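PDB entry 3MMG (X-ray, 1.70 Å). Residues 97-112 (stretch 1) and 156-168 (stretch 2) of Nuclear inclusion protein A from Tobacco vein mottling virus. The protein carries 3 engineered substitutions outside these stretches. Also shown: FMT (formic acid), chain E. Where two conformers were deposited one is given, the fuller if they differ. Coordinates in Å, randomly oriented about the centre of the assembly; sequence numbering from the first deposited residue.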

# COMPACT_ATOMS: atom_id res chain seq x y z
N LYS A 97 4.70 10.58 -11.27
CA LYS A 97 4.01 10.21 -12.51
C LYS A 97 2.99 9.08 -12.39
O LYS A 97 2.15 8.94 -13.28
N LEU A 98 3.09 8.25 -11.35
CA LEU A 98 2.13 7.14 -11.19
C LEU A 98 0.70 7.67 -11.17
O LEU A 98 0.44 8.74 -10.64
N LYS A 99 -0.23 6.89 -11.75
CA LYS A 99 -1.66 7.20 -11.68
C LYS A 99 -2.38 6.26 -10.72
O LYS A 99 -2.12 5.04 -10.72
N PHE A 100 -3.30 6.83 -9.94
CA PHE A 100 -4.13 6.12 -8.95
C PHE A 100 -5.59 6.35 -9.29
O PHE A 100 -5.99 7.47 -9.59
N ARG A 101 -6.41 5.31 -9.18
CA ARG A 101 -7.86 5.53 -9.28
C ARG A 101 -8.61 4.45 -8.53
O ARG A 101 -8.05 3.48 -8.11
N GLN A 102 -9.91 4.64 -8.38
CA GLN A 102 -10.72 3.61 -7.74
C GLN A 102 -10.93 2.44 -8.73
O GLN A 102 -11.10 2.67 -9.94
N PRO A 103 -11.03 1.22 -8.22
CA PRO A 103 -11.36 0.08 -9.09
C PRO A 103 -12.80 0.14 -9.54
O PRO A 103 -13.64 0.79 -8.90
N THR A 104 -13.08 -0.59 -10.61
CA THR A 104 -14.46 -0.79 -11.06
C THR A 104 -14.64 -2.26 -11.34
O THR A 104 -13.66 -3.02 -11.38
N ILE A 105 -15.89 -2.67 -11.56
CA ILE A 105 -16.16 -4.08 -11.86
C ILE A 105 -15.67 -4.51 -13.24
O ILE A 105 -15.81 -5.69 -13.60
N LYS A 106 -15.10 -3.59 -14.02
CA LYS A 106 -14.43 -3.97 -15.26
C LYS A 106 -13.00 -4.48 -14.99
O LYS A 106 -12.46 -5.28 -15.75
N ASP A 107 -12.41 -4.00 -13.91
CA ASP A 107 -10.99 -4.26 -13.68
C ASP A 107 -10.63 -5.68 -13.29
O ASP A 107 -11.38 -6.35 -12.57
N ARG A 108 -9.46 -6.09 -13.72
CA ARG A 108 -8.78 -7.21 -13.10
C ARG A 108 -7.42 -6.66 -12.68
O ARG A 108 -6.93 -5.68 -13.28
N VAL A 109 -6.83 -7.27 -11.66
CA VAL A 109 -5.60 -6.69 -11.07
C VAL A 109 -4.44 -7.68 -10.99
O VAL A 109 -4.65 -8.89 -10.82
N CYS A 110 -3.22 -7.15 -11.14
CA CYS A 110 -1.97 -7.87 -10.80
C CYS A 110 -1.27 -7.21 -9.63
O CYS A 110 -1.22 -5.97 -9.57
N MET A 111 -0.67 -8.01 -8.75
CA MET A 111 0.13 -7.44 -7.68
C MET A 111 1.52 -7.20 -8.24
O MET A 111 2.06 -8.04 -8.98
N VAL A 112 2.09 -6.06 -7.88
CA VAL A 112 3.43 -5.70 -8.34
C VAL A 112 4.33 -5.51 -7.12
O VAL A 112 3.92 -4.91 -6.12
N VAL A 156 -2.59 -3.46 -9.42
CA VAL A 156 -2.50 -2.64 -10.63
C VAL A 156 -3.52 -3.15 -11.65
O VAL A 156 -3.58 -4.35 -11.92
N SER A 157 -4.31 -2.25 -12.23
CA SER A 157 -5.27 -2.67 -13.26
C SER A 157 -4.56 -3.14 -14.55
O SER A 157 -3.65 -2.48 -15.03
N ILE A 158 -5.00 -4.26 -15.09
CA ILE A 158 -4.49 -4.68 -16.40
C ILE A 158 -5.25 -4.01 -17.55
O ILE A 158 -4.91 -4.23 -18.74
N ILE A 159 -6.24 -3.19 -17.23
CA ILE A 159 -6.92 -2.37 -18.26
C ILE A 159 -6.04 -1.18 -18.68
O ILE A 159 -5.77 -0.98 -19.87
N ASP A 160 -5.58 -0.41 -17.70
CA ASP A 160 -4.86 0.83 -17.99
C ASP A 160 -3.59 1.05 -17.15
O ASP A 160 -2.98 2.14 -17.21
N GLY A 161 -3.17 0.03 -16.38
CA GLY A 161 -1.97 0.15 -15.54
C GLY A 161 -2.04 1.12 -14.36
O GLY A 161 -1.03 1.39 -13.73
N ASN A 162 -3.23 1.63 -14.05
CA ASN A 162 -3.39 2.47 -12.87
C ASN A 162 -3.28 1.64 -11.58
O ASN A 162 -3.66 0.47 -11.56
N ILE A 163 -2.78 2.27 -10.52
CA ILE A 163 -2.75 1.61 -9.22
C ILE A 163 -4.13 1.77 -8.59
O ILE A 163 -4.62 2.90 -8.47
N LEU A 164 -4.75 0.65 -8.18
CA LEU A 164 -6.15 0.68 -7.70
C LEU A 164 -6.23 0.55 -6.18
O LEU A 164 -7.25 0.88 -5.58
N GLY A 165 -5.15 0.07 -5.57
CA GLY A 165 -5.23 -0.22 -4.13
C GLY A 165 -3.91 -0.78 -3.68
O GLY A 165 -2.98 -0.96 -4.48
N ILE A 166 -3.83 -1.08 -2.39
CA ILE A 166 -2.67 -1.79 -1.83
C ILE A 166 -3.13 -2.95 -0.97
O ILE A 166 -4.21 -2.90 -0.36
N HIS A 167 -2.33 -4.02 -0.95
CA HIS A 167 -2.77 -5.22 -0.23
C HIS A 167 -2.95 -4.93 1.28
O HIS A 167 -2.19 -4.15 1.82
N SER A 168 -3.93 -5.57 1.94
CA SER A 168 -4.20 -5.23 3.34
C SER A 168 -4.49 -6.42 4.27
O SER A 168 -3.80 -6.58 5.26

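What holds the charged centre of the contact together? Arg101, with chi1 p and chi2 and chi3 both t, starts sideways, but its end comes nearer the second stretch and lies between two aspartates. Its NE donates to Asp160 OD2 at 2.9 Å and its NH2 to Asp160 OD1 at 3.0 Å, a salt bridge across the stretches. Within its own stretch, NH1 reaches Asp107 OD2 at 2.9 Å and NH2 reaches Asp107 OD1 at 2.8 Å, so the guanidinium is bound by both carboxylates.

How are those two aspartates kept in place? Asp107 (chi1 m) accepts from Ser157 OG through OD1 at 2.7 Å and from Thr104 N through OD2 at 2.9 Å. Ser157 OG also accepts from Ile159 N at 2.9 Å, which ties the loop to the carboxylate. Asp160 (chi1 p) points toward the first stretch, and its OD1 takes the backbone N of Asn162 at 3.0 Å.

Where does the apolar packing begin? It begins at the guanidinium itself: Leu164 (m, t) lays CD2 over one face, 3.6 Å from Arg101 CZ. Its CD1 meets Val109 CG1 at 3.6 Å and Pro103 CB at 3.8 Å. Ile163 (m, t) extends CD1 to Leu98 CD1 at 3.8 Å and to Phe100 CE2 at 3.9 Å.

What closes the other end? Ile158 (p, p) places CG2 3.6 Å from Cys110 SG, while its CD1 lies over one face of the Arg108 guanidinium. Beyond it, Val156 CG2 meets Val112 CG2 at 3.6 Å, both valines having chi1 t.

Do water and solvent additives contribute? Water 1 links the stretches, accepting from Lys99 N at 3.2 Å and donating to Gly161 O at 3.0 Å. The formic acid, probably from the crystallisation liquor, accepts through O1 from Lys99 NZ at 3.3 Å.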

# COMPACT_ATOMS: atom_id res chain seq x y z
CB LYS A 97 5.00 9.91 -13.62
CG LYS A 97 5.87 11.12 -13.98
CD LYS A 97 6.87 10.81 -15.10
CE LYS A 97 7.93 11.92 -15.21
NZ LYS A 97 8.96 11.82 -14.10
CB LEU A 98 2.38 6.37 -9.89
CG LEU A 98 3.70 5.67 -9.63
CD1 LEU A 98 3.71 5.23 -8.14
CD2 LEU A 98 3.91 4.51 -10.56
CB LYS A 99 -2.32 7.10 -13.06
CG LYS A 99 -1.69 8.01 -14.13
CD LYS A 99 -1.88 9.46 -13.84
CE LYS A 99 -1.26 10.30 -14.95
NZ LYS A 99 -0.22 11.24 -14.40
CB PHE A 100 -3.90 6.63 -7.51
CG PHE A 100 -2.46 6.53 -7.03
CD1 PHE A 100 -1.52 7.50 -7.40
CD2 PHE A 100 -2.05 5.48 -6.20
CE1 PHE A 100 -0.18 7.42 -6.98
CE2 PHE A 100 -0.71 5.40 -5.75
CZ PHE A 100 0.22 6.37 -6.13
CB ARG A 101 -8.31 5.58 -10.73
CG ARG A 101 -8.18 4.29 -11.48
CD ARG A 101 -8.87 4.31 -12.85
NE ARG A 101 -8.48 3.11 -13.59
CZ ARG A 101 -9.06 1.91 -13.47
NH1 ARG A 101 -10.08 1.69 -12.64
NH2 ARG A 101 -8.59 0.90 -14.19
CB GLN A 102 -12.09 4.17 -7.42
CG GLN A 102 -12.16 5.21 -6.32
CD GLN A 102 -13.61 5.52 -6.01
OE1 GLN A 102 -14.30 6.14 -6.82
NE2 GLN A 102 -14.09 5.06 -4.87
CB PRO A 103 -11.20 -1.15 -8.19
CG PRO A 103 -10.75 -0.66 -6.83
CD PRO A 103 -10.92 0.84 -6.80
CB THR A 104 -14.81 -0.01 -12.35
OG1 THR A 104 -14.32 -0.72 -13.49
CG2 THR A 104 -14.23 1.41 -12.33
CB ILE A 105 -17.66 -4.44 -11.69
CG1 ILE A 105 -18.55 -3.59 -12.60
CG2 ILE A 105 -18.06 -4.33 -10.23
CD1 ILE A 105 -20.02 -4.14 -12.65
CB LYS A 106 -14.38 -2.79 -16.23
CG LYS A 106 -13.73 -3.09 -17.60
CD LYS A 106 -13.81 -1.88 -18.57
CE LYS A 106 -12.80 -2.07 -19.70
NZ LYS A 106 -13.12 -1.14 -20.83
CB ASP A 107 -10.51 -3.37 -12.54
CG ASP A 107 -10.28 -1.94 -12.98
OD1 ASP A 107 -9.60 -1.74 -14.02
OD2 ASP A 107 -10.81 -1.05 -12.31
CB ARG A 108 -8.61 -8.36 -14.10
CG ARG A 108 -9.98 -8.83 -14.65
CD ARG A 108 -9.85 -10.10 -15.45
NE ARG A 108 -9.14 -9.93 -16.72
CZ ARG A 108 -9.72 -9.55 -17.86
NH1 ARG A 108 -11.02 -9.27 -17.88
NH2 ARG A 108 -9.01 -9.45 -18.99
CB VAL A 109 -5.84 -6.09 -9.64
CG1 VAL A 109 -6.81 -4.90 -9.69
CG2 VAL A 109 -6.32 -7.17 -8.66
CB CYS A 110 -0.97 -7.86 -11.96
SG CYS A 110 -1.45 -8.77 -13.41
CB MET A 111 0.14 -8.37 -6.48
CG MET A 111 0.81 -7.74 -5.26
SD MET A 111 0.64 -8.79 -3.79
CE MET A 111 -1.14 -8.83 -3.58
CB VAL A 112 3.40 -4.41 -9.15
CG1 VAL A 112 4.83 -3.96 -9.45
CG2 VAL A 112 2.62 -4.61 -10.45
CB VAL A 156 -1.06 -2.70 -11.23
CG1 VAL A 156 -0.96 -1.86 -12.50
CG2 VAL A 156 -0.04 -2.20 -10.21
CB SER A 157 -6.16 -1.48 -13.64
OG SER A 157 -6.96 -1.84 -14.77
CB ILE A 158 -4.46 -6.23 -16.55
CG1 ILE A 158 -5.79 -6.87 -16.13
CG2 ILE A 158 -3.36 -6.79 -15.70
CD1 ILE A 158 -6.95 -6.74 -17.12
CB ILE A 159 -8.31 -1.85 -17.78
CG1 ILE A 159 -9.21 -2.99 -17.25
CG2 ILE A 159 -9.00 -1.06 -18.89
CD1 ILE A 159 -9.50 -4.10 -18.26
CB ASP A 160 -5.82 2.02 -17.82
CG ASP A 160 -6.33 2.18 -16.38
OD1 ASP A 160 -5.91 1.40 -15.48
OD2 ASP A 160 -7.19 3.06 -16.18
CB ASN A 162 -4.74 3.17 -12.86
CG ASN A 162 -4.83 4.35 -13.85
OD1 ASN A 162 -4.09 4.46 -14.86
ND2 ASN A 162 -5.77 5.23 -13.56
CB ILE A 163 -1.68 2.22 -8.32
CG1 ILE A 163 -0.29 2.11 -9.00
CG2 ILE A 163 -1.70 1.59 -6.91
CD1 ILE A 163 0.81 2.82 -8.25
CB LEU A 164 -6.97 -0.44 -8.32
CG LEU A 164 -7.02 -0.50 -9.84
CD1 LEU A 164 -8.05 -1.56 -10.26
CD2 LEU A 164 -7.28 0.85 -10.50
CB ILE A 166 -1.75 -0.85 -1.01
CG1 ILE A 166 -2.53 -0.07 0.05
CG2 ILE A 166 -1.00 0.08 -1.97
CD1 ILE A 166 -1.64 0.65 1.09
CB HIS A 167 -1.83 -6.39 -0.46
CG HIS A 167 -2.25 -7.62 0.29
ND1 HIS A 167 -3.45 -8.25 0.05
CD2 HIS A 167 -1.63 -8.32 1.27
CE1 HIS A 167 -3.56 -9.29 0.86
NE2 HIS A 167 -2.48 -9.35 1.62
CB SER A 168 -5.35 -4.21 3.43
OG SER A 168 -5.68 -3.92 4.79
C FMT E . -0.92 11.39 -10.68
O1 FMT E . 0.20 11.56 -11.17
O2 FMT E . -1.97 11.93 -11.07
O HOH W 1 0.24 3.86 -12.49